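Local atomic coordinates of uncharacterized protein (Desulfotomaculum acetoxidans, PDB entry 3U4Y), a protein that is of unknown function but folds as a seven-bladed beta-propeller and is related in sequence to the lactonase family. Residues F11-S23 with L33-I47. Numbering follows the deposited sequence.
Sequences FGIVVEQHLRRIS and LNQITLGYDFVDTAI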
# COMPACT_ATOMS: atom_id res chain seq x y z
N PHE A 11 12.22 -6.77 -10.45
CA PHE A 11 12.78 -6.32 -9.20
C PHE A 11 11.73 -5.66 -8.32
O PHE A 11 10.66 -5.27 -8.79
CB PHE A 11 13.91 -5.32 -9.46
CG PHE A 11 13.43 -3.91 -9.69
CD1 PHE A 11 13.16 -3.07 -8.63
CD2 PHE A 11 13.26 -3.43 -10.97
CE1 PHE A 11 12.72 -1.77 -8.85
CE2 PHE A 11 12.83 -2.12 -11.19
CZ PHE A 11 12.56 -1.30 -10.14
N GLY A 12 12.06 -5.52 -7.05
CA GLY A 12 11.17 -4.88 -6.11
C GLY A 12 11.94 -4.24 -4.97
O GLY A 12 13.15 -4.39 -4.86
N ILE A 13 11.23 -3.52 -4.11
CA ILE A 13 11.86 -2.79 -3.03
C ILE A 13 11.15 -3.09 -1.71
O ILE A 13 9.94 -3.21 -1.68
CB ILE A 13 11.88 -1.27 -3.32
CG1 ILE A 13 12.48 -0.50 -2.15
CG2 ILE A 13 10.49 -0.72 -3.65
CD1 ILE A 13 12.23 0.98 -2.27
N VAL A 14 11.90 -3.23 -0.63
CA VAL A 14 11.30 -3.55 0.65
C VAL A 14 11.97 -2.80 1.79
O VAL A 14 13.20 -2.68 1.83
CB VAL A 14 11.35 -5.06 0.95
CG1 VAL A 14 12.79 -5.53 1.03
CG2 VAL A 14 10.61 -5.37 2.23
N VAL A 15 11.15 -2.30 2.71
CA VAL A 15 11.65 -1.51 3.82
C VAL A 15 12.09 -2.38 5.00
O VAL A 15 11.44 -3.38 5.31
CB VAL A 15 10.59 -0.51 4.28
CG1 VAL A 15 11.07 0.21 5.52
CG2 VAL A 15 10.27 0.45 3.15
N GLU A 16 13.21 -2.02 5.61
CA GLU A 16 13.66 -2.65 6.84
C GLU A 16 13.80 -1.59 7.89
O GLU A 16 14.83 -0.94 8.00
CB GLU A 16 14.99 -3.35 6.65
CG GLU A 16 14.90 -4.51 5.71
CD GLU A 16 16.19 -4.75 4.99
OE1 GLU A 16 16.57 -3.91 4.13
OE2 GLU A 16 16.84 -5.76 5.29
N GLN A 17 12.74 -1.40 8.66
CA GLN A 17 12.61 -0.23 9.51
C GLN A 17 13.67 -0.18 10.60
O GLN A 17 14.16 0.90 10.95
CB GLN A 17 11.22 -0.20 10.14
CG GLN A 17 11.00 1.05 10.93
CD GLN A 17 9.73 1.02 11.71
OE1 GLN A 17 9.65 0.41 12.78
NE2 GLN A 17 8.71 1.69 11.19
N HIS A 18 14.00 -1.33 11.16
CA HIS A 18 14.89 -1.37 12.30
C HIS A 18 16.35 -1.19 11.91
O HIS A 18 17.19 -0.89 12.75
CB HIS A 18 14.71 -2.66 13.08
CG HIS A 18 15.00 -3.89 12.28
ND1 HIS A 18 14.42 -4.15 11.07
CD2 HIS A 18 15.82 -4.94 12.54
CE1 HIS A 18 14.86 -5.30 10.60
NE2 HIS A 18 15.71 -5.81 11.48
N LEU A 19 16.65 -1.38 10.63
CA LEU A 19 18.00 -1.16 10.14
C LEU A 19 18.05 0.22 9.52
O LEU A 19 19.10 0.66 9.06
CB LEU A 19 18.40 -2.22 9.13
CG LEU A 19 18.24 -3.63 9.66
CD1 LEU A 19 19.17 -4.60 8.95
CD2 LEU A 19 18.51 -3.63 11.14
N ARG A 20 16.91 0.90 9.53
CA ARG A 20 16.79 2.20 8.90
C ARG A 20 17.36 2.10 7.48
O ARG A 20 18.15 2.92 7.03
CB ARG A 20 17.46 3.26 9.78
CG ARG A 20 16.91 3.24 11.21
CD ARG A 20 17.18 4.53 11.94
NE ARG A 20 16.27 4.75 13.06
CZ ARG A 20 16.09 5.94 13.64
NH1 ARG A 20 16.75 7.00 13.20
NH2 ARG A 20 15.24 6.07 14.66
N ARG A 21 16.89 1.08 6.77
CA ARG A 21 17.45 0.68 5.50
C ARG A 21 16.33 0.30 4.51
O ARG A 21 15.16 0.20 4.90
CB ARG A 21 18.38 -0.52 5.76
CG ARG A 21 19.15 -1.00 4.57
CD ARG A 21 20.11 -2.09 4.95
NE ARG A 21 19.44 -3.34 5.28
CZ ARG A 21 20.08 -4.47 5.55
NH1 ARG A 21 19.41 -5.57 5.85
NH2 ARG A 21 21.40 -4.52 5.51
N ILE A 22 16.68 0.12 3.24
CA ILE A 22 15.78 -0.44 2.24
C ILE A 22 16.60 -1.35 1.33
O ILE A 22 17.79 -1.15 1.17
CB ILE A 22 15.16 0.64 1.35
CG1 ILE A 22 16.07 0.91 0.15
CG2 ILE A 22 14.91 1.91 2.11
CD1 ILE A 22 15.84 2.25 -0.50
N SER A 23 15.96 -2.34 0.73
CA SER A 23 16.62 -3.28 -0.17
C SER A 23 15.85 -3.40 -1.48
O SER A 23 14.63 -3.36 -1.50
CB SER A 23 16.71 -4.67 0.44
OG SER A 23 17.50 -4.69 1.61
N LEU A 33 19.78 -6.86 -4.41
CA LEU A 33 20.30 -6.13 -5.55
C LEU A 33 21.17 -4.97 -5.11
O LEU A 33 22.29 -4.81 -5.59
CB LEU A 33 19.13 -5.54 -6.34
CG LEU A 33 18.94 -6.04 -7.75
CD1 LEU A 33 18.98 -7.55 -7.73
CD2 LEU A 33 17.61 -5.52 -8.23
N ASN A 34 20.61 -4.15 -4.23
CA ASN A 34 21.27 -2.96 -3.71
C ASN A 34 20.66 -2.69 -2.34
O ASN A 34 19.45 -2.80 -2.18
CB ASN A 34 21.04 -1.75 -4.61
CG ASN A 34 21.15 -2.08 -6.08
OD1 ASN A 34 22.23 -2.01 -6.66
ND2 ASN A 34 20.01 -2.41 -6.70
N GLN A 35 21.48 -2.32 -1.36
CA GLN A 35 20.95 -1.95 -0.05
C GLN A 35 21.36 -0.56 0.38
O GLN A 35 22.52 -0.30 0.72
CB GLN A 35 21.37 -2.96 1.01
CG GLN A 35 20.60 -4.25 0.97
CD GLN A 35 20.97 -5.17 2.11
OE1 GLN A 35 22.13 -5.22 2.52
NE2 GLN A 35 19.99 -5.88 2.65
N ILE A 36 20.40 0.34 0.37
CA ILE A 36 20.65 1.72 0.75
C ILE A 36 20.33 1.96 2.22
O ILE A 36 19.21 1.74 2.63
CB ILE A 36 19.80 2.65 -0.10
CG1 ILE A 36 20.17 2.51 -1.57
CG2 ILE A 36 19.98 4.07 0.34
CD1 ILE A 36 19.56 3.57 -2.44
N THR A 37 21.31 2.42 2.99
CA THR A 37 21.11 2.70 4.42
C THR A 37 21.25 4.20 4.69
O THR A 37 22.34 4.75 4.59
CB THR A 37 22.14 1.93 5.30
OG1 THR A 37 22.14 0.52 4.98
CG2 THR A 37 21.84 2.11 6.79
N LEU A 38 20.14 4.86 5.03
CA LEU A 38 20.16 6.31 5.25
C LEU A 38 19.95 6.77 6.70
O LEU A 38 20.04 7.96 6.99
CB LEU A 38 19.12 7.00 4.38
CG LEU A 38 19.34 7.01 2.87
CD1 LEU A 38 18.42 6.01 2.21
CD2 LEU A 38 19.07 8.41 2.34
N GLY A 39 19.65 5.84 7.61
CA GLY A 39 19.38 6.17 8.99
C GLY A 39 18.10 6.96 9.20
O GLY A 39 18.09 7.96 9.91
N TYR A 40 17.00 6.50 8.59
CA TYR A 40 15.69 7.08 8.87
C TYR A 40 14.72 6.06 9.42
O TYR A 40 15.00 4.86 9.46
CB TYR A 40 15.05 7.72 7.65
CG TYR A 40 15.64 9.05 7.24
CD1 TYR A 40 15.06 10.23 7.65
CD2 TYR A 40 16.76 9.11 6.43
CE1 TYR A 40 15.60 11.43 7.27
CE2 TYR A 40 17.30 10.31 6.05
CZ TYR A 40 16.72 11.47 6.47
OH TYR A 40 17.26 12.68 6.09
N ASP A 41 13.57 6.58 9.80
CA ASP A 41 12.50 5.86 10.47
C ASP A 41 11.51 5.29 9.41
O ASP A 41 10.32 5.65 9.39
CB ASP A 41 11.82 6.89 11.38
CG ASP A 41 10.93 6.26 12.38
OD1 ASP A 41 11.24 5.14 12.83
OD2 ASP A 41 9.91 6.90 12.72
N PHE A 42 12.01 4.42 8.53
CA PHE A 42 11.28 4.03 7.32
C PHE A 42 10.00 3.22 7.54
O PHE A 42 9.93 2.35 8.41
CB PHE A 42 12.19 3.27 6.35
CG PHE A 42 13.22 4.13 5.67
CD1 PHE A 42 12.91 5.43 5.29
CD2 PHE A 42 14.49 3.64 5.41
CE1 PHE A 42 13.86 6.22 4.66
CE2 PHE A 42 15.44 4.42 4.78
CZ PHE A 42 15.13 5.71 4.41
N VAL A 43 8.98 3.50 6.72
CA VAL A 43 7.69 2.83 6.84
C VAL A 43 7.26 2.14 5.54
O VAL A 43 7.36 0.93 5.44
CB VAL A 43 6.58 3.78 7.38
CG1 VAL A 43 5.30 3.00 7.62
CG2 VAL A 43 7.02 4.45 8.69
N ASP A 44 6.79 2.91 4.56
CA ASP A 44 6.22 2.34 3.33
C ASP A 44 6.94 2.85 2.08
O ASP A 44 7.77 3.76 2.16
CB ASP A 44 4.70 2.62 3.24
CG ASP A 44 3.97 1.64 2.31
OD1 ASP A 44 2.99 2.06 1.64
OD2 ASP A 44 4.36 0.46 2.27
N THR A 45 6.62 2.25 0.92
CA THR A 45 7.16 2.64 -0.39
C THR A 45 6.11 2.59 -1.47
O THR A 45 5.19 1.77 -1.44
CB THR A 45 8.26 1.69 -0.91
OG1 THR A 45 8.05 0.37 -0.40
CG2 THR A 45 9.61 2.16 -0.53
N ALA A 46 6.28 3.46 -2.46
CA ALA A 46 5.54 3.36 -3.71
C ALA A 46 6.57 3.27 -4.81
O ALA A 46 7.74 3.52 -4.57
CB ALA A 46 4.65 4.55 -3.90
N ILE A 47 6.12 2.87 -6.00
CA ILE A 47 6.96 2.82 -7.20
C ILE A 47 6.17 3.41 -8.35
O ILE A 47 4.95 3.53 -8.29
CB ILE A 47 7.40 1.38 -7.53
CG1 ILE A 47 8.62 1.39 -8.42
CG2 ILE A 47 6.30 0.63 -8.22
CD1 ILE A 47 9.30 0.06 -8.47
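Ile-22 and Ile-36 form the antiparallel hydrogen-bonded pair that joins strands 21-26 and 32-37 in one blade of the propeller; Ile-22 N to Ile-36 O measures 3.1 Å, and the return bond is weak. On one side of this sheet, Gln-35 donates through NE2 to Ser-23 OG (2.9 Å), which lies near its amide plane. The same NE2 sits over the centre of one face of the Arg-21 guanidinium, 3.2 Å above its plane, with the two planes 37° apart; both groups bring donors there, so the two are in packing contact and not hydrogen-bonded. Leu-19 CD1 packs on the opposite face.

On the other side, Phe-42, first residue of the next blade's innermost strand 42-47, carries the contact between blades. Its CD2 and CE2 atoms meet Ile-22 CG2, and Val-15 CG1 lies 3.4 Å from Phe-42 CB. Farther along strand 11-16, Ile-13 CD1 meets Thr-45 CG2 tip to tip, and Val-54 and Val-56 of strand 53-58 back this apolar layer. At the turn, Gln-17, its CG anti to the backbone N (chi1 -175°), sends NE2 to Phe-42 O at 3.1 Å, 35° out of the carbonyl plane.

The second shell centres on Glu-16. Arg-20 and Arg-21 form a G1 beta bulge opposite it, and Arg-21 grips its carboxylate side-on through NE and NH1, which fixes the guanidinium beneath the Gln-35 amide. A leucine in place of Arg-21 would probably leave the Glu-16 carboxylate without its balancing charge and the Gln-35 amide without the flat group it packs against. Glu-314 N also donates to Glu-16 OE2, while Ser-23 OG, 2.8 Å from Glu-16 OE1, reaches that oxygen from the face opposite Arg-21 NE.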